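Local coordinates for protein AcrVIA1 (PDB 6VRB) that is a phage-encoded anti-CRISPR that binds the crRNA-loaded Cas13a endoribonuclease and enables evasion of type VI-A CRISPR-Cas immunity, at residues S60-K65 against L121-V127; W50-W54 against L74-E78. The contacts are given in a common frame with arbitrary orientation. Residue numbers count along the deposited sequence, not the author numbering.

Both contacts reach the antiparallel sheet of strands 59-62, 73-78 and 83-87, with their centres about 11 Å apart. Contact 1 lies at the edge strand 59-62, where strand 124-126 comes alongside; contact 2 lies on one face of the sheet, where helix 44-53 rests against the central strand 73-78. In chain order the segments run 50-54, 60-65, 74-78, 121-127, so the contacts alternate. They meet between neighbouring strands, V62 N lying 2.6 Å from F75 O and S60 O 2.8 Å from I77 N, probable hydrogen bonds. The sheet thus ties helix 44-53 to the strand and helices of the later half of the chain.

Contact 1: S60-K65 against L121-V127; sequences SLVFWK and LADVTVV
A single parallel beta bridge, V62 with V124 (CA-CA 4.9 Å), joins edge strand 59-62 of a three-stranded sheet to strand 124-126, itself paired with strand 140-142. The strand axes come within 6.1 Å at 22°; the backbones advance in step from V62-V124 to K65-V127, while D123 is one residue extra between the L61-A122 and V62-V124 pairs. L61, extended and with chi1 t, chi2 p, lays CD2 4.0 Å from L121 CB and CG 4.0 Å from A122 CB, where the chain leaves helix 115-121. Its O accepts D123 N at 2.9 Å and, weakly, V124 N at 3.5 Å. The next bond runs from F63 N to V124 O, 2.9 Å. T125 CG2 lies at the edge of the F63 ring (chi1 t), 3.7 Å from F63 CD2. W64 then takes a left-handed backbone turn (55/71), so that K65 N reaches V126 O at 2.7 Å. V126 (chi1 t) points toward segment 60-65: its CG1 sits 3.8 Å from the centroid of the W64 six-membered ring, 14° off the normal, a CH-pi contact.

Contact 2: W50-W54 against L74-E78; sequences WFEMW and LFVIE
V76 pushes its side chain (chi1 t) into the space between W50, M53 and W54: CG2 lies 3.5 Å from W50 CE2 and 3.9 Å from W54 CB, while CG1 meets M53 CB at 3.6 Å. The two backbones are close, with CA-CA distances of 6.2 Å for W54-V76 and 6.5 Å for M53-E78. W50 (chi1 t, chi2 85°) starts sideways but swings its indole in toward the strand, so that NE1 makes a weak hydrogen bond to L74 O (3.4 Å, 130° at the hydrogen) and CZ2 rests 3.9 Å from L74 CB. This is a helix laid on one face of an antiparallel sheet, the C-terminal part of helix 44-53 packing over strand 73-78, which is extended and central among three. L74 and V76 point toward the helix; F75 and I77 point away, to a face they share with V62 and C83. The neighbouring strands add to the same apolar layer, L61 and I86 against W50 and L84 against M53. M53 points its CA-CB bond at the strand, so that CB meets both V76 and E78. W54 (chi1 t) turns the end of its indole off the strand, to a cation-pi contact with K32 and an edge-to-face one with F91. The bound nucleic acid comes within about 7 Å of the contact's nearest atom. At the far end of the strand, E78 (chi1 t, chi2 p) bends back past S56 and T58, bringing OE1 to 3.5 Å from M53 CB.

Contact 1: S60-K65 against L121-V127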
loop_
_atom_site.group_PDB
_atom_site.type_symbol
_atom_site.label_atom_id
_atom_site.label_comp_id
_atom_site.label_asym_id
_atom_site.label_seq_id
_atom_site.Cartn_x
_atom_site.Cartn_y
_atom_site.Cartn_z
ATOM N N SER C 60 -27.278 -23.186 24.712
ATOM C CA SER C 60 -26.015 -23.349 23.946
ATOM C C SER C 60 -26.032 -22.375 22.764
ATOM O O SER C 60 -27.054 -22.334 22.056
ATOM C CB SER C 60 -25.855 -24.768 23.481
ATOM O OG SER C 60 -27.021 -25.206 22.800
ATOM N N LEU C 61 -24.938 -21.638 22.548
ATOM C CA LEU C 61 -24.904 -20.656 21.475
ATOM C C LEU C 61 -24.101 -21.216 20.307
ATOM O O LEU C 61 -23.062 -21.846 20.512
ATOM C CB LEU C 61 -24.291 -19.338 21.962
ATOM C CG LEU C 61 -24.253 -18.132 21.025
ATOM C CD1 LEU C 61 -25.638 -17.661 20.718
ATOM C CD2 LEU C 61 -23.457 -17.014 21.627
ATOM N N VAL C 62 -24.595 -21.009 19.087
ATOM C CA VAL C 62 -23.959 -21.489 17.863
ATOM C C VAL C 62 -23.663 -20.285 16.985
ATOM O O VAL C 62 -24.544 -19.450 16.768
ATOM C CB VAL C 62 -24.855 -22.501 17.119
ATOM C CG1 VAL C 62 -24.254 -22.887 15.785
ATOM C CG2 VAL C 62 -25.083 -23.733 17.965
ATOM N N PHE C 63 -22.434 -20.200 16.467
ATOM C CA PHE C 63 -22.005 -18.993 15.765
ATOM C C PHE C 63 -22.304 -19.012 14.266
ATOM O O PHE C 63 -22.811 -18.008 13.762
ATOM C CB PHE C 63 -20.520 -18.724 16.063
ATOM C CG PHE C 63 -19.894 -17.629 15.231
ATOM C CD1 PHE C 63 -20.489 -16.388 15.097
ATOM C CD2 PHE C 63 -18.621 -17.795 14.724
ATOM C CE1 PHE C 63 -19.904 -15.409 14.338
ATOM C CE2 PHE C 63 -18.016 -16.795 14.005
ATOM C CZ PHE C 63 -18.655 -15.601 13.817
ATOM N N TRP C 64 -22.000 -20.101 13.553
ATOM C CA TRP C 64 -22.246 -20.255 12.111
ATOM C C TRP C 64 -21.614 -19.128 11.308
ATOM O O TRP C 64 -22.350 -18.271 10.816
ATOM C CB TRP C 64 -23.730 -20.292 11.725
ATOM C CG TRP C 64 -23.956 -20.993 10.404
ATOM C CD1 TRP C 64 -23.581 -20.569 9.164
ATOM C CD2 TRP C 64 -24.746 -22.161 10.191
ATOM N NE1 TRP C 64 -23.989 -21.455 8.209
ATOM C CE2 TRP C 64 -24.729 -22.432 8.813
ATOM C CE3 TRP C 64 -25.448 -23.019 11.034
ATOM C CZ2 TRP C 64 -25.381 -23.523 8.262
ATOM C CZ3 TRP C 64 -26.089 -24.105 10.482
ATOM C CH2 TRP C 64 -26.055 -24.344 9.108
ATOM N N LYS C 65 -20.286 -19.104 11.217
ATOM C CA LYS C 65 -19.492 -17.929 10.869
ATOM C C LYS C 65 -19.932 -17.114 9.660
ATOM O O LYS C 65 -20.372 -15.981 9.834
ATOM C CB LYS C 65 -18.040 -18.343 10.682
ATOM C CG LYS C 65 -17.131 -17.184 10.391
ATOM C CD LYS C 65 -15.698 -17.599 10.509
ATOM C CE LYS C 65 -14.779 -16.449 10.202
ATOM N NZ LYS C 65 -13.361 -16.833 10.370
ATOM N N LEU C 121 -17.861 -16.280 22.833
ATOM C CA LEU C 121 -19.229 -16.307 23.326
ATOM C C LEU C 121 -19.894 -17.649 23.068
ATOM O O LEU C 121 -20.633 -18.151 23.919
ATOM C CB LEU C 121 -20.056 -15.201 22.675
ATOM C CG LEU C 121 -19.797 -13.745 23.043
ATOM C CD1 LEU C 121 -20.632 -12.842 22.169
ATOM C CD2 LEU C 121 -20.144 -13.521 24.492
ATOM N N ALA C 122 -19.659 -18.234 21.902
ATOM C CA ALA C 122 -20.412 -19.402 21.476
ATOM C C ALA C 122 -19.726 -20.679 21.944
ATOM O O ALA C 122 -18.593 -20.670 22.425
ATOM C CB ALA C 122 -20.589 -19.391 19.963
ATOM N N ASP C 123 -20.418 -21.796 21.796
ATOM C CA ASP C 123 -19.867 -23.120 22.041
ATOM C C ASP C 123 -19.463 -23.825 20.760
ATOM O O ASP C 123 -18.441 -24.512 20.732
ATOM C CB ASP C 123 -20.892 -23.987 22.777
ATOM C CG ASP C 123 -21.216 -23.462 24.151
ATOM O OD1 ASP C 123 -20.335 -22.837 24.775
ATOM O OD2 ASP C 123 -22.357 -23.665 24.607
ATOM N N VAL C 124 -20.243 -23.660 19.695
ATOM C CA VAL C 124 -20.048 -24.342 18.424
ATOM C C VAL C 124 -19.968 -23.270 17.347
ATOM O O VAL C 124 -20.744 -22.313 17.374
ATOM C CB VAL C 124 -21.207 -25.322 18.133
ATOM C CG1 VAL C 124 -21.016 -26.050 16.819
ATOM C CG2 VAL C 124 -21.375 -26.318 19.259
ATOM N N THR C 125 -19.020 -23.402 16.420
ATOM C CA THR C 125 -19.047 -22.594 15.210
ATOM C C THR C 125 -19.205 -23.502 13.999
ATOM O O THR C 125 -18.783 -24.659 14.009
ATOM C CB THR C 125 -17.794 -21.726 15.040
ATOM O OG1 THR C 125 -16.672 -22.545 14.726
ATOM C CG2 THR C 125 -17.491 -20.971 16.306
ATOM N N VAL C 126 -19.843 -22.971 12.962
ATOM C CA VAL C 126 -20.111 -23.689 11.723
ATOM C C VAL C 126 -19.468 -22.891 10.601
ATOM O O VAL C 126 -19.667 -21.677 10.516
ATOM C CB VAL C 126 -21.621 -23.863 11.484
ATOM C CG1 VAL C 126 -21.887 -24.544 10.170
ATOM C CG2 VAL C 126 -22.254 -24.638 12.617
ATOM N N VAL C 127 -18.765 -23.593 9.709
ATOM C CA VAL C 127 -18.090 -22.947 8.544
ATOM C C VAL C 127 -18.255 -23.840 7.308
ATOM O O VAL C 127 -17.514 -24.833 7.202
ATOM C CB VAL C 127 -16.603 -22.680 8.838
ATOM C CG1 VAL C 127 -15.753 -22.816 7.586
ATOM C CG2 VAL C 127 -16.393 -21.320 9.483
#

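Contact 2: W50-W54 against L74-E78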
loop_
_atom_site.group_PDB
_atom_site.type_symbol
_atom_site.label_atom_id
_atom_site.label_comp_id
_atom_site.label_asym_id
_atom_site.label_seq_id
_atom_site.Cartn_x
_atom_site.Cartn_y
_atom_site.Cartn_z
ATOM N N TRP C 50 -35.217 -14.016 21.467
ATOM C CA TRP C 50 -33.844 -14.487 21.317
ATOM C C TRP C 50 -33.006 -14.110 22.527
ATOM O O TRP C 50 -32.180 -14.906 22.985
ATOM C CB TRP C 50 -33.198 -13.916 20.058
ATOM C CG TRP C 50 -31.867 -14.546 19.744
ATOM C CD1 TRP C 50 -31.643 -15.698 19.058
ATOM C CD2 TRP C 50 -30.592 -14.115 20.216
ATOM N NE1 TRP C 50 -30.300 -15.971 19.008
ATOM C CE2 TRP C 50 -29.636 -15.018 19.728
ATOM C CE3 TRP C 50 -30.164 -13.038 20.989
ATOM C CZ2 TRP C 50 -28.286 -14.873 19.983
ATOM C CZ3 TRP C 50 -28.827 -12.895 21.245
ATOM C CH2 TRP C 50 -27.899 -13.803 20.740
ATOM N N PHE C 51 -33.198 -12.904 23.065
ATOM C CA PHE C 51 -32.508 -12.499 24.288
ATOM C C PHE C 51 -33.212 -12.985 25.547
ATOM O O PHE C 51 -33.298 -12.258 26.537
ATOM C CB PHE C 51 -32.414 -10.978 24.315
ATOM C CG PHE C 51 -31.479 -10.385 23.316
ATOM C CD1 PHE C 51 -30.143 -10.225 23.612
ATOM C CD2 PHE C 51 -31.947 -9.952 22.093
ATOM C CE1 PHE C 51 -29.288 -9.661 22.697
ATOM C CE2 PHE C 51 -31.095 -9.392 21.174
ATOM C CZ PHE C 51 -29.764 -9.246 21.477
ATOM N N GLU C 52 -33.688 -14.208 25.550
ATOM C CA GLU C 52 -34.266 -14.823 26.733
ATOM C C GLU C 52 -33.784 -16.245 26.935
ATOM O O GLU C 52 -33.650 -16.682 28.081
ATOM C CB GLU C 52 -35.798 -14.812 26.633
ATOM C CG GLU C 52 -36.541 -15.246 27.881
ATOM C CD GLU C 52 -38.048 -15.188 27.712
ATOM O OE1 GLU C 52 -38.511 -14.845 26.603
ATOM O OE2 GLU C 52 -38.770 -15.485 28.688
ATOM N N MET C 53 -33.669 -16.974 25.821
ATOM C CA MET C 53 -33.069 -18.331 25.823
ATOM C C MET C 53 -31.574 -18.157 26.106
ATOM O O MET C 53 -31.024 -18.920 26.920
ATOM C CB MET C 53 -33.249 -18.993 24.454
ATOM C CG MET C 53 -34.699 -19.208 24.075
ATOM S SD MET C 53 -34.880 -20.123 22.525
ATOM C CE MET C 53 -34.326 -18.893 21.346
ATOM N N TRP C 54 -30.969 -17.148 25.469
ATOM C CA TRP C 54 -29.522 -16.833 25.612
ATOM C C TRP C 54 -29.219 -16.422 27.054
ATOM O O TRP C 54 -28.234 -16.931 27.620
ATOM C CB TRP C 54 -29.144 -15.719 24.626
ATOM C CG TRP C 54 -27.716 -15.273 24.704
ATOM C CD1 TRP C 54 -26.606 -16.029 24.466
ATOM C CD2 TRP C 54 -27.238 -13.954 25.025
ATOM N NE1 TRP C 54 -25.474 -15.277 24.629
ATOM C CE2 TRP C 54 -25.830 -14.000 24.969
ATOM C CE3 TRP C 54 -27.858 -12.745 25.356
ATOM C CZ2 TRP C 54 -25.038 -12.884 25.232
ATOM C CZ3 TRP C 54 -27.074 -11.644 25.616
ATOM C CH2 TRP C 54 -25.682 -11.715 25.555
ATOM N N LEU C 74 -26.073 -15.920 14.690
ATOM C CA LEU C 74 -25.980 -16.487 16.031
ATOM C C LEU C 74 -27.227 -17.305 16.352
ATOM O O LEU C 74 -28.336 -16.772 16.330
ATOM C CB LEU C 74 -25.818 -15.357 17.040
ATOM C CG LEU C 74 -24.574 -14.504 16.837
ATOM C CD1 LEU C 74 -24.625 -13.303 17.733
ATOM C CD2 LEU C 74 -23.333 -15.317 17.112
ATOM N N PHE C 75 -27.059 -18.584 16.674
ATOM C CA PHE C 75 -28.175 -19.467 17.000
ATOM C C PHE C 75 -28.117 -19.839 18.475
ATOM O O PHE C 75 -27.039 -20.140 18.994
ATOM C CB PHE C 75 -28.152 -20.736 16.144
ATOM C CG PHE C 75 -28.504 -20.511 14.702
ATOM C CD1 PHE C 75 -29.825 -20.465 14.297
ATOM C CD2 PHE C 75 -27.514 -20.348 13.755
ATOM C CE1 PHE C 75 -30.151 -20.257 12.970
ATOM C CE2 PHE C 75 -27.833 -20.133 12.428
ATOM C CZ PHE C 75 -29.150 -20.090 12.038
ATOM N N VAL C 76 -29.271 -19.840 19.141
ATOM C CA VAL C 76 -29.389 -20.323 20.514
ATOM C C VAL C 76 -30.206 -21.601 20.508
ATOM O O VAL C 76 -31.360 -21.604 20.067
ATOM C CB VAL C 76 -30.048 -19.285 21.435
ATOM C CG1 VAL C 76 -30.214 -19.869 22.806
ATOM C CG2 VAL C 76 -29.221 -18.049 21.525
ATOM N N ILE C 77 -29.629 -22.679 21.019
ATOM C CA ILE C 77 -30.308 -23.963 21.110
ATOM C C ILE C 77 -30.695 -24.203 22.561
ATOM O O ILE C 77 -29.833 -24.225 23.447
ATOM C CB ILE C 77 -29.433 -25.104 20.573
ATOM C CG1 ILE C 77 -29.164 -24.889 19.087
ATOM C CG2 ILE C 77 -30.117 -26.423 20.793
ATOM C CD1 ILE C 77 -28.130 -25.807 18.521
ATOM N N GLU C 78 -31.988 -24.384 22.800
ATOM C CA GLU C 78 -32.521 -24.606 24.134
ATOM C C GLU C 78 -32.319 -26.084 24.481
ATOM O O GLU C 78 -31.915 -26.883 23.633
ATOM C CB GLU C 78 -33.973 -24.112 24.166
ATOM C CG GLU C 78 -34.692 -24.042 25.521
ATOM C CD GLU C 78 -34.046 -23.079 26.497
ATOM O OE1 GLU C 78 -33.415 -22.102 26.054
ATOM O OE2 GLU C 78 -34.165 -23.308 27.718
#